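Local atomic coordinates of DNA helicase assembly protein (Enterobacteria phage T4, PDB entry 1C1K), a protein that loads the replicative helicase onto fork DNA covered by the single-stranded DNA-binding protein during phage replication, recombination and repair. Residues K110-E115 against I155-T160; D165-I170 against K203-F208; Y23-Q28 against Y39-R44; A72-S77 against D94-Y99. One frame throughout, in Å; residues are numbered along the deposited sequence.

Contact 1 of 4, residues K110-E115 against I155-T160; sequences KFKFEE and IISFET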
loop_
_atom_site.group_PDB
_atom_site.type_symbol
_atom_site.label_atom_id
_atom_site.label_comp_id
_atom_site.label_asym_id
_atom_site.label_seq_id
_atom_site.Cartn_x
_atom_site.Cartn_y
_atom_site.Cartn_z
ATOM N N LYS A 110 -8.466 9.639 -6.206
ATOM C CA LYS A 110 -9.218 10.701 -5.545
ATOM C C LYS A 110 -10.692 10.343 -5.414
ATOM O O LYS A 110 -11.295 10.549 -4.359
ATOM C CB LYS A 110 -9.078 12.020 -6.303
ATOM C CG LYS A 110 -9.636 13.210 -5.541
ATOM C CD LYS A 110 -9.540 14.485 -6.365
ATOM C CE LYS A 110 -8.833 15.597 -5.607
ATOM N NZ LYS A 110 -7.827 15.069 -4.645
ATOM N N PHE A 111 -11.271 9.811 -6.487
ATOM C CA PHE A 111 -12.676 9.418 -6.472
ATOM C C PHE A 111 -12.870 8.276 -5.481
ATOM O O PHE A 111 -13.861 8.240 -4.752
ATOM C CB PHE A 111 -13.123 8.981 -7.869
ATOM C CG PHE A 111 -13.319 10.122 -8.834
ATOM C CD1 PHE A 111 -13.396 9.881 -10.205
ATOM C CD2 PHE A 111 -13.436 11.435 -8.378
ATOM C CE1 PHE A 111 -13.592 10.930 -11.109
ATOM C CE2 PHE A 111 -13.632 12.492 -9.274
ATOM C CZ PHE A 111 -13.711 12.237 -10.642
ATOM N N LYS A 112 -11.923 7.343 -5.449
ATOM C CA LYS A 112 -12.015 6.221 -4.528
ATOM C C LYS A 112 -11.892 6.712 -3.086
ATOM O O LYS A 112 -12.551 6.188 -2.194
ATOM C CB LYS A 112 -10.925 5.184 -4.829
ATOM C CG LYS A 112 -10.670 4.184 -3.699
ATOM C CD LYS A 112 -11.856 3.246 -3.468
ATOM C CE LYS A 112 -11.479 2.103 -2.534
ATOM N NZ LYS A 112 -12.677 1.341 -2.078
ATOM N N PHE A 113 -11.042 7.713 -2.865
ATOM C CA PHE A 113 -10.852 8.284 -1.529
ATOM C C PHE A 113 -12.192 8.879 -1.079
ATOM O O PHE A 113 -12.663 8.626 0.031
ATOM C CB PHE A 113 -9.763 9.372 -1.585
ATOM C CG PHE A 113 -9.406 9.968 -0.247
ATOM C CD1 PHE A 113 -9.314 9.178 0.897
ATOM C CD2 PHE A 113 -9.125 11.327 -0.141
ATOM C CE1 PHE A 113 -8.940 9.737 2.132
ATOM C CE2 PHE A 113 -8.749 11.896 1.091
ATOM C CZ PHE A 113 -8.658 11.098 2.220
ATOM N N GLU A 114 -12.815 9.652 -1.962
ATOM C CA GLU A 114 -14.100 10.266 -1.653
ATOM C C GLU A 114 -15.147 9.189 -1.359
ATOM O O GLU A 114 -15.917 9.293 -0.400
ATOM C CB GLU A 114 -14.539 11.159 -2.820
ATOM C CG GLU A 114 -13.883 12.542 -2.773
ATOM C CD GLU A 114 -13.836 13.258 -4.113
ATOM O OE1 GLU A 114 -14.537 12.844 -5.054
ATOM O OE2 GLU A 114 -13.089 14.252 -4.221
ATOM N N GLU A 115 -15.176 8.151 -2.180
ATOM C CA GLU A 115 -16.122 7.056 -1.987
ATOM C C GLU A 115 -15.925 6.432 -0.604
ATOM O O GLU A 115 -16.884 6.238 0.156
ATOM C CB GLU A 115 -15.906 5.993 -3.069
ATOM C CG GLU A 115 -16.808 4.783 -2.954
ATOM C CD GLU A 115 -16.456 3.701 -3.957
ATOM O OE1 GLU A 115 -15.433 3.844 -4.662
ATOM O OE2 GLU A 115 -17.205 2.709 -4.039
ATOM N N ILE A 155 -13.211 -2.724 2.962
ATOM C CA ILE A 155 -14.251 -1.751 2.648
ATOM C C ILE A 155 -13.568 -0.473 2.147
ATOM O O ILE A 155 -14.127 0.273 1.343
ATOM C CB ILE A 155 -15.125 -1.452 3.896
ATOM C CG1 ILE A 155 -16.120 -2.600 4.108
ATOM C CG2 ILE A 155 -15.888 -0.151 3.712
ATOM C CD1 ILE A 155 -16.153 -3.134 5.518
ATOM N N ILE A 156 -12.348 -0.234 2.631
ATOM C CA ILE A 156 -11.552 0.914 2.217
ATOM C C ILE A 156 -10.189 0.389 1.793
ATOM O O ILE A 156 -9.791 -0.704 2.186
ATOM C CB ILE A 156 -11.384 1.962 3.355
ATOM C CG1 ILE A 156 -10.534 1.397 4.493
ATOM C CG2 ILE A 156 -12.757 2.406 3.848
ATOM C CD1 ILE A 156 -10.280 2.408 5.609
ATOM N N SER A 157 -9.480 1.166 0.987
ATOM C CA SER A 157 -8.174 0.753 0.484
ATOM C C SER A 157 -6.995 1.199 1.340
ATOM O O SER A 157 -7.140 2.005 2.266
ATOM C CB SER A 157 -7.987 1.299 -0.929
ATOM O OG SER A 157 -7.884 2.709 -0.884
ATOM N N PHE A 158 -5.821 0.665 1.021
ATOM C CA PHE A 158 -4.603 1.023 1.734
ATOM C C PHE A 158 -4.297 2.487 1.452
ATOM O O PHE A 158 -3.845 3.212 2.334
ATOM C CB PHE A 158 -3.426 0.164 1.256
ATOM C CG PHE A 158 -3.206 -1.077 2.074
ATOM C CD1 PHE A 158 -4.004 -2.199 1.885
ATOM C CD2 PHE A 158 -2.194 -1.128 3.025
ATOM C CE1 PHE A 158 -3.796 -3.355 2.629
ATOM C CE2 PHE A 158 -1.979 -2.277 3.774
ATOM C CZ PHE A 158 -2.782 -3.394 3.576
ATOM N N GLU A 159 -4.542 2.929 0.220
ATOM C CA GLU A 159 -4.268 4.316 -0.136
ATOM C C GLU A 159 -5.151 5.256 0.685
ATOM O O GLU A 159 -4.696 6.310 1.131
ATOM C CB GLU A 159 -4.484 4.544 -1.640
ATOM C CG GLU A 159 -3.463 3.829 -2.532
ATOM C CD GLU A 159 -3.819 2.377 -2.779
ATOM O OE1 GLU A 159 -4.948 1.970 -2.432
ATOM O OE2 GLU A 159 -2.976 1.634 -3.320
ATOM N N THR A 160 -6.411 4.873 0.885
ATOM C CA THR A 160 -7.324 5.690 1.672
ATOM C C THR A 160 -6.838 5.739 3.117
ATOM O O THR A 160 -6.791 6.807 3.723
ATOM C CB THR A 160 -8.759 5.127 1.638
ATOM O OG1 THR A 160 -9.365 5.467 0.387
ATOM C CG2 THR A 160 -9.597 5.711 2.779
#
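The Phe113 ring, the flat group of this contact, offers its edge to Thr160: CG2 lies in the ring plane, and OG1 is also near that plane, 3.7 Å from Phe113 CD1. The two side chains cross obliquely. With CG anti to the backbone N (chi1 -176°), the ring leans toward helix 158-168, and it also packs on Val207 of helix 201-216. Thr160 CG2 is anti to the backbone N and OG1 anti to the carbonyl carbon; both branches reach Phe113, OG1 coming within 3.7 Å of Phe113 CA. The Lys112 chain, bent at chi2 (67°), runs past Ser157, its CE 3.9 Å from Ser157 CB, and its NZ makes a salt bridge with Asp116 OD2. Asp116 OD1 is hydrogen-bonded to both Thr160 OG1 and Ser157 N, so one carboxylate ties the lysine to both ends of the first helical turn. Ser157 OG, in the crowded position between its backbone N and carbonyl carbon, accepts from Thr160 N at 3.2 Å, with an N-H...O angle of 157°. This is a classic serine N-cap, here starting helix 158-168 against the flank of helix 109-126 in the mainly helical C-terminal part of the loader.

Contact 2 of 4, residues D165-I170 against K203-F208; sequences DSFLNI and KAKNVF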
loop_
_atom_site.group_PDB
_atom_site.type_symbol
_atom_site.label_atom_id
_atom_site.label_comp_id
_atom_site.label_asym_id
_atom_site.label_seq_id
_atom_site.Cartn_x
_atom_site.Cartn_y
_atom_site.Cartn_z
ATOM N N ASP A 165 -4.311 8.896 7.287
ATOM C CA ASP A 165 -3.185 8.970 8.210
ATOM C C ASP A 165 -2.354 10.243 8.048
ATOM O O ASP A 165 -1.819 10.767 9.032
ATOM C CB ASP A 165 -2.275 7.757 8.020
ATOM C CG ASP A 165 -1.018 7.835 8.867
ATOM O OD1 ASP A 165 -1.103 7.497 10.066
ATOM O OD2 ASP A 165 0.047 8.231 8.335
ATOM N N SER A 166 -2.253 10.742 6.817
ATOM C CA SER A 166 -1.456 11.933 6.548
ATOM C C SER A 166 -1.833 13.139 7.401
ATOM O O SER A 166 -0.973 13.953 7.730
ATOM C CB SER A 166 -1.496 12.287 5.052
ATOM O OG SER A 166 -2.689 12.941 4.666
ATOM N N PHE A 167 -3.106 13.260 7.772
ATOM C CA PHE A 167 -3.515 14.388 8.611
ATOM C C PHE A 167 -4.131 13.960 9.940
ATOM O O PHE A 167 -4.379 14.804 10.797
ATOM C CB PHE A 167 -4.474 15.327 7.857
ATOM C CG PHE A 167 -5.717 14.657 7.347
ATOM C CD1 PHE A 167 -6.883 14.658 8.103
ATOM C CD2 PHE A 167 -5.721 14.021 6.108
ATOM C CE1 PHE A 167 -8.037 14.033 7.637
ATOM C CE2 PHE A 167 -6.873 13.390 5.629
ATOM C CZ PHE A 167 -8.034 13.394 6.399
ATOM N N LEU A 168 -4.362 12.659 10.122
ATOM C CA LEU A 168 -4.943 12.157 11.369
ATOM C C LEU A 168 -3.959 11.378 12.245
ATOM O O LEU A 168 -4.275 11.042 13.388
ATOM C CB LEU A 168 -6.171 11.286 11.076
ATOM C CG LEU A 168 -7.362 11.968 10.387
ATOM C CD1 LEU A 168 -8.473 10.953 10.176
ATOM C CD2 LEU A 168 -7.857 13.143 11.231
ATOM N N ASN A 169 -2.778 11.069 11.708
ATOM C CA ASN A 169 -1.746 10.358 12.468
ATOM C C ASN A 169 -2.220 9.033 13.085
ATOM O O ASN A 169 -1.881 8.711 14.223
ATOM C CB ASN A 169 -1.214 11.285 13.577
ATOM C CG ASN A 169 0.042 10.745 14.250
ATOM O OD1 ASN A 169 0.248 10.936 15.456
ATOM N ND2 ASN A 169 0.886 10.073 13.478
ATOM N N ILE A 170 -2.980 8.258 12.321
ATOM C CA ILE A 170 -3.523 6.983 12.786
ATOM C C ILE A 170 -2.512 5.864 13.025
ATOM O O ILE A 170 -2.538 5.194 14.060
ATOM C CB ILE A 170 -4.570 6.436 11.785
ATOM C CG1 ILE A 170 -5.746 7.406 11.658
ATOM C CG2 ILE A 170 -5.054 5.073 12.234
ATOM C CD1 ILE A 170 -6.534 7.230 10.356
ATOM N N LYS A 203 -4.133 18.813 1.105
ATOM C CA LYS A 203 -5.092 18.510 0.055
ATOM C C LYS A 203 -5.975 17.333 0.452
ATOM O O LYS A 203 -7.175 17.353 0.214
ATOM C CB LYS A 203 -4.357 18.210 -1.256
ATOM C CG LYS A 203 -3.703 19.444 -1.890
ATOM C CD LYS A 203 -3.037 19.097 -3.213
ATOM C CE LYS A 203 -2.421 20.332 -3.855
ATOM N NZ LYS A 203 -1.518 19.985 -4.993
ATOM N N ALA A 204 -5.380 16.310 1.058
ATOM C CA ALA A 204 -6.143 15.140 1.495
ATOM C C ALA A 204 -7.139 15.580 2.570
ATOM O O ALA A 204 -8.293 15.145 2.582
ATOM C CB ALA A 204 -5.199 14.078 2.049
ATOM N N LYS A 205 -6.688 16.454 3.467
ATOM C CA LYS A 205 -7.541 16.978 4.533
ATOM C C LYS A 205 -8.726 17.753 3.953
ATOM O O LYS A 205 -9.864 17.575 4.391
ATOM C CB LYS A 205 -6.737 17.904 5.446
ATOM C CG LYS A 205 -7.479 18.334 6.702
ATOM C CD LYS A 205 -6.578 19.176 7.588
ATOM C CE LYS A 205 -7.215 19.445 8.944
ATOM N NZ LYS A 205 -8.379 20.367 8.830
ATOM N N ASN A 206 -8.451 18.616 2.972
ATOM C CA ASN A 206 -9.490 19.417 2.323
ATOM C C ASN A 206 -10.558 18.512 1.720
ATOM O O ASN A 206 -11.755 18.749 1.887
ATOM C CB ASN A 206 -8.891 20.286 1.211
ATOM C CG ASN A 206 -8.020 21.417 1.744
ATOM O OD1 ASN A 206 -8.009 21.704 2.939
ATOM N ND2 ASN A 206 -7.287 22.064 0.849
ATOM N N VAL A 207 -10.123 17.472 1.014
ATOM C CA VAL A 207 -11.055 16.533 0.394
ATOM C C VAL A 207 -11.905 15.862 1.472
ATOM O O VAL A 207 -13.119 15.719 1.323
ATOM C CB VAL A 207 -10.303 15.457 -0.421
ATOM C CG1 VAL A 207 -11.280 14.414 -0.946
ATOM C CG2 VAL A 207 -9.561 16.113 -1.584
ATOM N N PHE A 208 -11.261 15.461 2.563
ATOM C CA PHE A 208 -11.950 14.818 3.673
ATOM C C PHE A 208 -13.052 15.727 4.247
ATOM O O PHE A 208 -14.199 15.316 4.394
ATOM C CB PHE A 208 -10.933 14.470 4.764
ATOM C CG PHE A 208 -11.523 13.768 5.948
ATOM C CD1 PHE A 208 -11.791 12.404 5.907
ATOM C CD2 PHE A 208 -11.783 14.471 7.122
ATOM C CE1 PHE A 208 -12.308 11.746 7.020
ATOM C CE2 PHE A 208 -12.299 13.829 8.241
ATOM C CZ PHE A 208 -12.562 12.463 8.193
#
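Aromatic contacts dominate, and Phe167 makes most of them. Its CG sits in the crowded position between backbone N and carbonyl carbon (chi1 58°), which sends the ring out from the end of helix 158-168 onto helix 201-216. Lys205 CA lies over one face in a CH-pi contact, 3.8 Å from the Phe167 ring centroid and 13° off the normal, while Lys205 CB and CG continue along the CG-CD1 side. Phe208 meets the far tip: its CB is 3.5 Å from Phe167 CZ, Phe167 CE1 lies over one face of the Phe208 ring, and the rings meet obliquely, their planes inclined at 55°. The packing thus joins the last turn of one helix to the C-terminal helix of this two-domain, alpha-helical protein, just before Asn169 leaves helical geometry with positive phi and the chain passes into helix 170-177. The Ala204 methyl adds a slighter contact, its CB 4.0 Å from Phe167 CE2 and 3.8 Å from Ser166 OG. As for polar links, Ser166 OG is hydrogen-bonded to Leu163 O within its own helix, and Ser166 O to Ser201 OG at the start of helix 201-216.

Contact 3 of 4, residues Y23-Q28 against Y39-R44; sequences YLMIKQ and YNWCMR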
loop_
_atom_site.group_PDB
_atom_site.type_symbol
_atom_site.label_atom_id
_atom_site.label_comp_id
_atom_site.label_asym_id
_atom_site.label_seq_id
_atom_site.Cartn_x
_atom_site.Cartn_y
_atom_site.Cartn_z
ATOM N N TYR A 23 12.241 -6.745 -7.861
ATOM C CA TYR A 23 11.218 -7.439 -7.095
ATOM C C TYR A 23 11.684 -7.678 -5.660
ATOM O O TYR A 23 10.954 -7.397 -4.706
ATOM C CB TYR A 23 10.884 -8.786 -7.742
ATOM C CG TYR A 23 10.255 -9.775 -6.785
ATOM C CD1 TYR A 23 8.985 -9.554 -6.255
ATOM C CD2 TYR A 23 10.935 -10.926 -6.399
ATOM C CE1 TYR A 23 8.409 -10.462 -5.361
ATOM C CE2 TYR A 23 10.370 -11.835 -5.509
ATOM C CZ TYR A 23 9.111 -11.596 -4.996
ATOM O OH TYR A 23 8.557 -12.495 -4.110
ATOM N N LEU A 24 12.901 -8.197 -5.511
ATOM C CA LEU A 24 13.449 -8.495 -4.191
ATOM C C LEU A 24 13.570 -7.260 -3.311
ATOM O O LEU A 24 13.262 -7.311 -2.122
ATOM C CB LEU A 24 14.819 -9.178 -4.310
ATOM C CG LEU A 24 15.245 -9.969 -3.064
ATOM C CD1 LEU A 24 14.268 -11.103 -2.809
ATOM C CD2 LEU A 24 16.646 -10.534 -3.259
ATOM N N MET A 25 14.024 -6.152 -3.882
ATOM C CA MET A 25 14.160 -4.933 -3.102
ATOM C C MET A 25 12.792 -4.423 -2.657
ATOM O O MET A 25 12.644 -3.979 -1.528
ATOM C CB MET A 25 14.911 -3.863 -3.899
ATOM C CG MET A 25 14.117 -3.156 -4.982
ATOM S SD MET A 25 15.053 -1.756 -5.660
ATOM C CE MET A 25 15.947 -1.234 -4.231
ATOM N N ILE A 26 11.789 -4.499 -3.528
ATOM C CA ILE A 26 10.455 -4.036 -3.160
ATOM C C ILE A 26 9.827 -4.996 -2.151
ATOM O O ILE A 26 9.126 -4.574 -1.232
ATOM C CB ILE A 26 9.549 -3.885 -4.415
ATOM C CG1 ILE A 26 10.098 -2.754 -5.291
ATOM C CG2 ILE A 26 8.090 -3.575 -3.999
ATOM C CD1 ILE A 26 9.474 -2.663 -6.681
ATOM N N LYS A 27 10.101 -6.286 -2.308
ATOM C CA LYS A 27 9.571 -7.288 -1.391
ATOM C C LYS A 27 10.113 -7.035 0.013
ATOM O O LYS A 27 9.366 -7.039 0.992
ATOM C CB LYS A 27 9.971 -8.692 -1.845
ATOM C CG LYS A 27 9.405 -9.813 -0.981
ATOM C CD LYS A 27 10.097 -11.132 -1.289
ATOM C CE LYS A 27 9.424 -12.288 -0.578
ATOM N NZ LYS A 27 10.382 -13.408 -0.385
ATOM N N GLN A 28 11.415 -6.804 0.108
ATOM C CA GLN A 28 12.033 -6.562 1.403
ATOM C C GLN A 28 11.550 -5.239 1.991
ATOM O O GLN A 28 11.362 -5.113 3.198
ATOM C CB GLN A 28 13.554 -6.584 1.255
ATOM C CG GLN A 28 14.079 -7.983 0.963
ATOM C CD GLN A 28 15.536 -8.002 0.562
ATOM O OE1 GLN A 28 16.033 -8.998 0.022
ATOM N NE2 GLN A 28 16.237 -6.903 0.820
ATOM N N TYR A 39 17.698 4.125 -0.037
ATOM C CA TYR A 39 18.755 3.636 -0.914
ATOM C C TYR A 39 18.545 3.940 -2.389
ATOM O O TYR A 39 19.214 3.367 -3.250
ATOM C CB TYR A 39 18.931 2.131 -0.719
ATOM C CG TYR A 39 19.495 1.779 0.638
ATOM C CD1 TYR A 39 18.671 1.322 1.660
ATOM C CD2 TYR A 39 20.853 1.925 0.906
ATOM C CE1 TYR A 39 19.183 1.022 2.921
ATOM C CE2 TYR A 39 21.378 1.629 2.161
ATOM C CZ TYR A 39 20.538 1.180 3.161
ATOM O OH TYR A 39 21.053 0.906 4.402
ATOM N N ASN A 40 17.617 4.840 -2.674
ATOM C CA ASN A 40 17.331 5.245 -4.047
ATOM C C ASN A 40 17.124 4.102 -5.036
ATOM O O ASN A 40 17.724 4.083 -6.114
ATOM C CB ASN A 40 18.443 6.162 -4.550
ATOM C CG ASN A 40 18.020 6.977 -5.746
ATOM O OD1 ASN A 40 18.855 7.391 -6.549
ATOM N ND2 ASN A 40 16.719 7.213 -5.877
ATOM N N TRP A 41 16.271 3.155 -4.660
ATOM C CA TRP A 41 15.921 2.006 -5.498
ATOM C C TRP A 41 17.093 1.180 -6.037
ATOM O O TRP A 41 17.056 0.664 -7.161
ATOM C CB TRP A 41 15.031 2.466 -6.654
ATOM C CG TRP A 41 13.782 3.138 -6.180
ATOM C CD1 TRP A 41 13.642 4.450 -5.835
ATOM C CD2 TRP A 41 12.492 2.536 -6.006
ATOM N NE1 TRP A 41 12.344 4.705 -5.456
ATOM C CE2 TRP A 41 11.617 3.549 -5.552
ATOM C CE3 TRP A 41 11.989 1.238 -6.189
ATOM C CZ2 TRP A 41 10.264 3.305 -5.280
ATOM C CZ3 TRP A 41 10.644 0.996 -5.917
ATOM C CH2 TRP A 41 9.800 2.027 -5.468
ATOM N N CYS A 42 18.124 1.053 -5.214
ATOM C CA CYS A 42 19.298 0.270 -5.557
ATOM C C CYS A 42 19.515 -0.697 -4.415
ATOM O O CYS A 42 19.310 -0.350 -3.254
ATOM C CB CYS A 42 20.531 1.160 -5.679
ATOM S SG CYS A 42 20.513 2.265 -7.085
ATOM N N MET A 43 19.920 -1.914 -4.739
ATOM C CA MET A 43 20.186 -2.905 -3.709
ATOM C C MET A 43 21.008 -4.024 -4.307
ATOM O O MET A 43 20.818 -4.404 -5.463
ATOM C CB MET A 43 18.882 -3.472 -3.133
ATOM C CG MET A 43 19.084 -4.312 -1.866
ATOM S SD MET A 43 17.555 -5.030 -1.186
ATOM C CE MET A 43 17.377 -6.445 -2.257
ATOM N N ARG A 44 21.949 -4.529 -3.523
ATOM C CA ARG A 44 22.780 -5.624 -3.979
ATOM C C ARG A 44 22.064 -6.887 -3.525
ATOM O O ARG A 44 21.398 -6.885 -2.489
ATOM C CB ARG A 44 24.166 -5.539 -3.340
ATOM C CG ARG A 44 25.278 -5.232 -4.326
ATOM C CD ARG A 44 26.367 -4.386 -3.695
ATOM N NE ARG A 44 25.899 -3.038 -3.385
ATOM C CZ ARG A 44 26.696 -2.022 -3.066
ATOM N NH1 ARG A 44 28.013 -2.195 -3.015
ATOM N NH2 ARG A 44 26.177 -0.829 -2.799
#
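Sulphur-bearing side chains make the main van der Waals contacts. Met25, with CG in the crowded position between backbone N and carbonyl carbon (chi1 76°), runs out from helix 16-30 extended as far as SD and then bends at chi3 (-33°), so that CE ends on the loop backbone, 3.2 Å from Trp41 C, a tight approach, and 3.3 Å from Cys42 N. Met43 comes the other way. Its CG is anti to the backbone N, and a bend at chi3 (81°) lays CE over the helix surface, 3.7 Å from Met25 CA and 4.2 Å from Leu24 CG. The two methionines lie alongside each other, pointing opposite ways, and fasten the irregular loop between helices 16-30 and 47-52 back on the helix it follows, in the N-terminal half of the protein. Tyr34, from the same connection, packs on both methionines. Aromatic contact is made by the indole edge: Trp41 CZ3 lies 3.8 Å from Ile26 CG1, and Ile26 CD1 is in the ring plane. On the polar side, the extended Gln28 chain brings NE2 to 3.0 Å from Met43 SD, a close amide-to-sulphur approach.

Contact 4 of 4, residues A72-S77 against D94-Y99; sequences ALIFIS and DALVFY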
loop_
_atom_site.group_PDB
_atom_site.type_symbol
_atom_site.label_atom_id
_atom_site.label_comp_id
_atom_site.label_asym_id
_atom_site.label_seq_id
_atom_site.Cartn_x
_atom_site.Cartn_y
_atom_site.Cartn_z
ATOM N N ALA A 72 7.927 -1.763 -11.653
ATOM C CA ALA A 72 7.800 -1.291 -10.276
ATOM C C ALA A 72 6.344 -1.359 -9.815
ATOM O O ALA A 72 6.053 -1.826 -8.710
ATOM C CB ALA A 72 8.311 0.140 -10.168
ATOM N N LEU A 73 5.434 -0.887 -10.664
ATOM C CA LEU A 73 4.004 -0.887 -10.344
ATOM C C LEU A 73 3.459 -2.303 -10.186
ATOM O O LEU A 73 2.635 -2.559 -9.310
ATOM C CB LEU A 73 3.222 -0.143 -11.430
ATOM C CG LEU A 73 3.406 1.378 -11.451
ATOM C CD1 LEU A 73 2.510 1.997 -12.515
ATOM C CD2 LEU A 73 3.074 1.948 -10.093
ATOM N N ILE A 74 3.913 -3.218 -11.042
ATOM C CA ILE A 74 3.476 -4.607 -10.965
ATOM C C ILE A 74 3.853 -5.153 -9.583
ATOM O O ILE A 74 3.028 -5.745 -8.889
ATOM C CB ILE A 74 4.173 -5.478 -12.047
ATOM C CG1 ILE A 74 3.538 -5.231 -13.417
ATOM C CG2 ILE A 74 4.058 -6.962 -11.691
ATOM C CD1 ILE A 74 4.409 -5.703 -14.587
ATOM N N PHE A 75 5.102 -4.947 -9.175
ATOM C CA PHE A 75 5.542 -5.458 -7.887
ATOM C C PHE A 75 4.924 -4.735 -6.704
ATOM O O PHE A 75 4.516 -5.385 -5.743
ATOM C CB PHE A 75 7.069 -5.434 -7.805
ATOM C CG PHE A 75 7.733 -6.343 -8.807
ATOM C CD1 PHE A 75 8.875 -5.934 -9.486
ATOM C CD2 PHE A 75 7.190 -7.595 -9.101
ATOM C CE1 PHE A 75 9.467 -6.756 -10.447
ATOM C CE2 PHE A 75 7.773 -8.425 -10.059
ATOM C CZ PHE A 75 8.917 -8.001 -10.736
ATOM N N ILE A 76 4.837 -3.408 -6.771
ATOM C CA ILE A 76 4.256 -2.637 -5.677
ATOM C C ILE A 76 2.781 -2.993 -5.475
ATOM O O ILE A 76 2.369 -3.339 -4.369
ATOM C CB ILE A 76 4.378 -1.112 -5.925
ATOM C CG1 ILE A 76 5.846 -0.690 -5.867
ATOM C CG2 ILE A 76 3.596 -0.339 -4.861
ATOM C CD1 ILE A 76 6.107 0.690 -6.456
ATOM N N SER A 77 1.990 -2.912 -6.540
ATOM C CA SER A 77 0.566 -3.226 -6.431
ATOM C C SER A 77 0.340 -4.599 -5.815
ATOM O O SER A 77 -0.484 -4.750 -4.910
ATOM C CB SER A 77 -0.113 -3.151 -7.803
ATOM O OG SER A 77 0.341 -4.178 -8.664
ATOM N N ASP A 94 -0.338 -14.739 -9.718
ATOM C CA ASP A 94 -1.182 -14.226 -10.799
ATOM C C ASP A 94 -0.988 -12.708 -10.823
ATOM O O ASP A 94 -1.929 -11.938 -11.020
ATOM C CB ASP A 94 -2.651 -14.563 -10.522
ATOM C CG ASP A 94 -3.470 -14.703 -11.788
ATOM O OD1 ASP A 94 -4.715 -14.778 -11.679
ATOM O OD2 ASP A 94 -2.875 -14.740 -12.890
ATOM N N ALA A 95 0.261 -12.301 -10.633
ATOM C CA ALA A 95 0.648 -10.897 -10.560
ATOM C C ALA A 95 0.236 -9.957 -11.688
ATOM O O ALA A 95 -0.165 -8.823 -11.433
ATOM C CB ALA A 95 2.156 -10.810 -10.352
ATOM N N LEU A 96 0.344 -10.400 -12.932
ATOM C CA LEU A 96 -0.004 -9.520 -14.041
ATOM C C LEU A 96 -1.494 -9.216 -14.070
ATOM O O LEU A 96 -1.903 -8.079 -14.315
ATOM C CB LEU A 96 0.448 -10.134 -15.368
ATOM C CG LEU A 96 1.795 -9.653 -15.929
ATOM C CD1 LEU A 96 2.562 -8.819 -14.905
ATOM C CD2 LEU A 96 2.611 -10.863 -16.361
ATOM N N VAL A 97 -2.307 -10.234 -13.812
ATOM C CA VAL A 97 -3.749 -10.044 -13.796
ATOM C C VAL A 97 -4.078 -9.057 -12.681
ATOM O O VAL A 97 -4.815 -8.096 -12.889
ATOM C CB VAL A 97 -4.480 -11.374 -13.528
ATOM C CG1 VAL A 97 -5.911 -11.106 -13.108
ATOM C CG2 VAL A 97 -4.453 -12.239 -14.770
ATOM N N PHE A 98 -3.510 -9.293 -11.500
ATOM C CA PHE A 98 -3.755 -8.431 -10.350
ATOM C C PHE A 98 -3.328 -6.993 -10.616
ATOM O O PHE A 98 -4.024 -6.052 -10.246
ATOM C CB PHE A 98 -3.024 -8.965 -9.115
ATOM C CG PHE A 98 -3.366 -8.228 -7.850
ATOM C CD1 PHE A 98 -4.375 -8.693 -7.014
ATOM C CD2 PHE A 98 -2.704 -7.050 -7.514
ATOM C CE1 PHE A 98 -4.725 -7.995 -5.864
ATOM C CE2 PHE A 98 -3.044 -6.343 -6.369
ATOM C CZ PHE A 98 -4.059 -6.816 -5.540
ATOM N N TYR A 99 -2.178 -6.832 -11.260
ATOM C CA TYR A 99 -1.643 -5.515 -11.577
ATOM C C TYR A 99 -2.537 -4.734 -12.541
ATOM O O TYR A 99 -2.784 -3.539 -12.344
ATOM C CB TYR A 99 -0.245 -5.671 -12.175
ATOM C CG TYR A 99 0.165 -4.564 -13.116
ATOM C CD1 TYR A 99 0.607 -3.335 -12.625
ATOM C CD2 TYR A 99 0.177 -4.767 -14.491
ATOM C CE1 TYR A 99 1.061 -2.338 -13.483
ATOM C CE2 TYR A 99 0.626 -3.782 -15.357
ATOM C CZ TYR A 99 1.073 -2.569 -14.846
ATOM O OH TYR A 99 1.563 -1.611 -15.703
#
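This is a largely apolar contact between helix 68-81 and the first turns of helix 95-107, in the N-terminal half of the protein. The segment axes approach to 9.0 Å and cross at 91°. At the crossing, Ile74 CG1 stands over the centre of the Tyr99 ring, 3.4 Å from its centroid and 10° off the normal, a close CH-pi contact. Tyr99 CG is anti to the backbone N (chi1 153°), which carries the ring across to Ile74; at its edge lie Leu73 CB, 3.7 Å from Tyr99 CE1, and Ser77 OG. Beyond CG1, the end methyls Ile74 CD1 and Leu96 CD1 touch at 3.6 Å where the two chains cross obliquely. On the other flank, the Phe98 ring brings CE2 to 3.3 Å from Ser77 O. Ser77 OG, buried here, is turned back toward the carbonyls of its own helix, Leu73 O and Ile74 O. Asn78 ND2 is hydrogen-bonded to both Ile74 O and Ala95 O, a polar link across the interface. Such orthogonal packing belongs to the alpha-helical two-domain fold of this loader.

Overall arrangement
The four contacts fall into two groups. Contacts 1 and 2 share helix 158-168 and meet where Phe113 packs on Ala204 and Val207; contacts 3 and 4 meet where Tyr23 and Ile26 pack on Phe75. The groups lie in different sequence-family regions, N-terminal for 3 and 4 and C-terminal for 1 and 2, and the centres of contacts 2 and 3 are about 29 Å apart. Contact 2 is a surface contact, largely aromatic; the others are partly buried. Contact 1 depends on a carboxylate and a helix cap, whereas contact 4 relies on an apolar crossing of two helices and contact 3 on methionines holding an irregular loop.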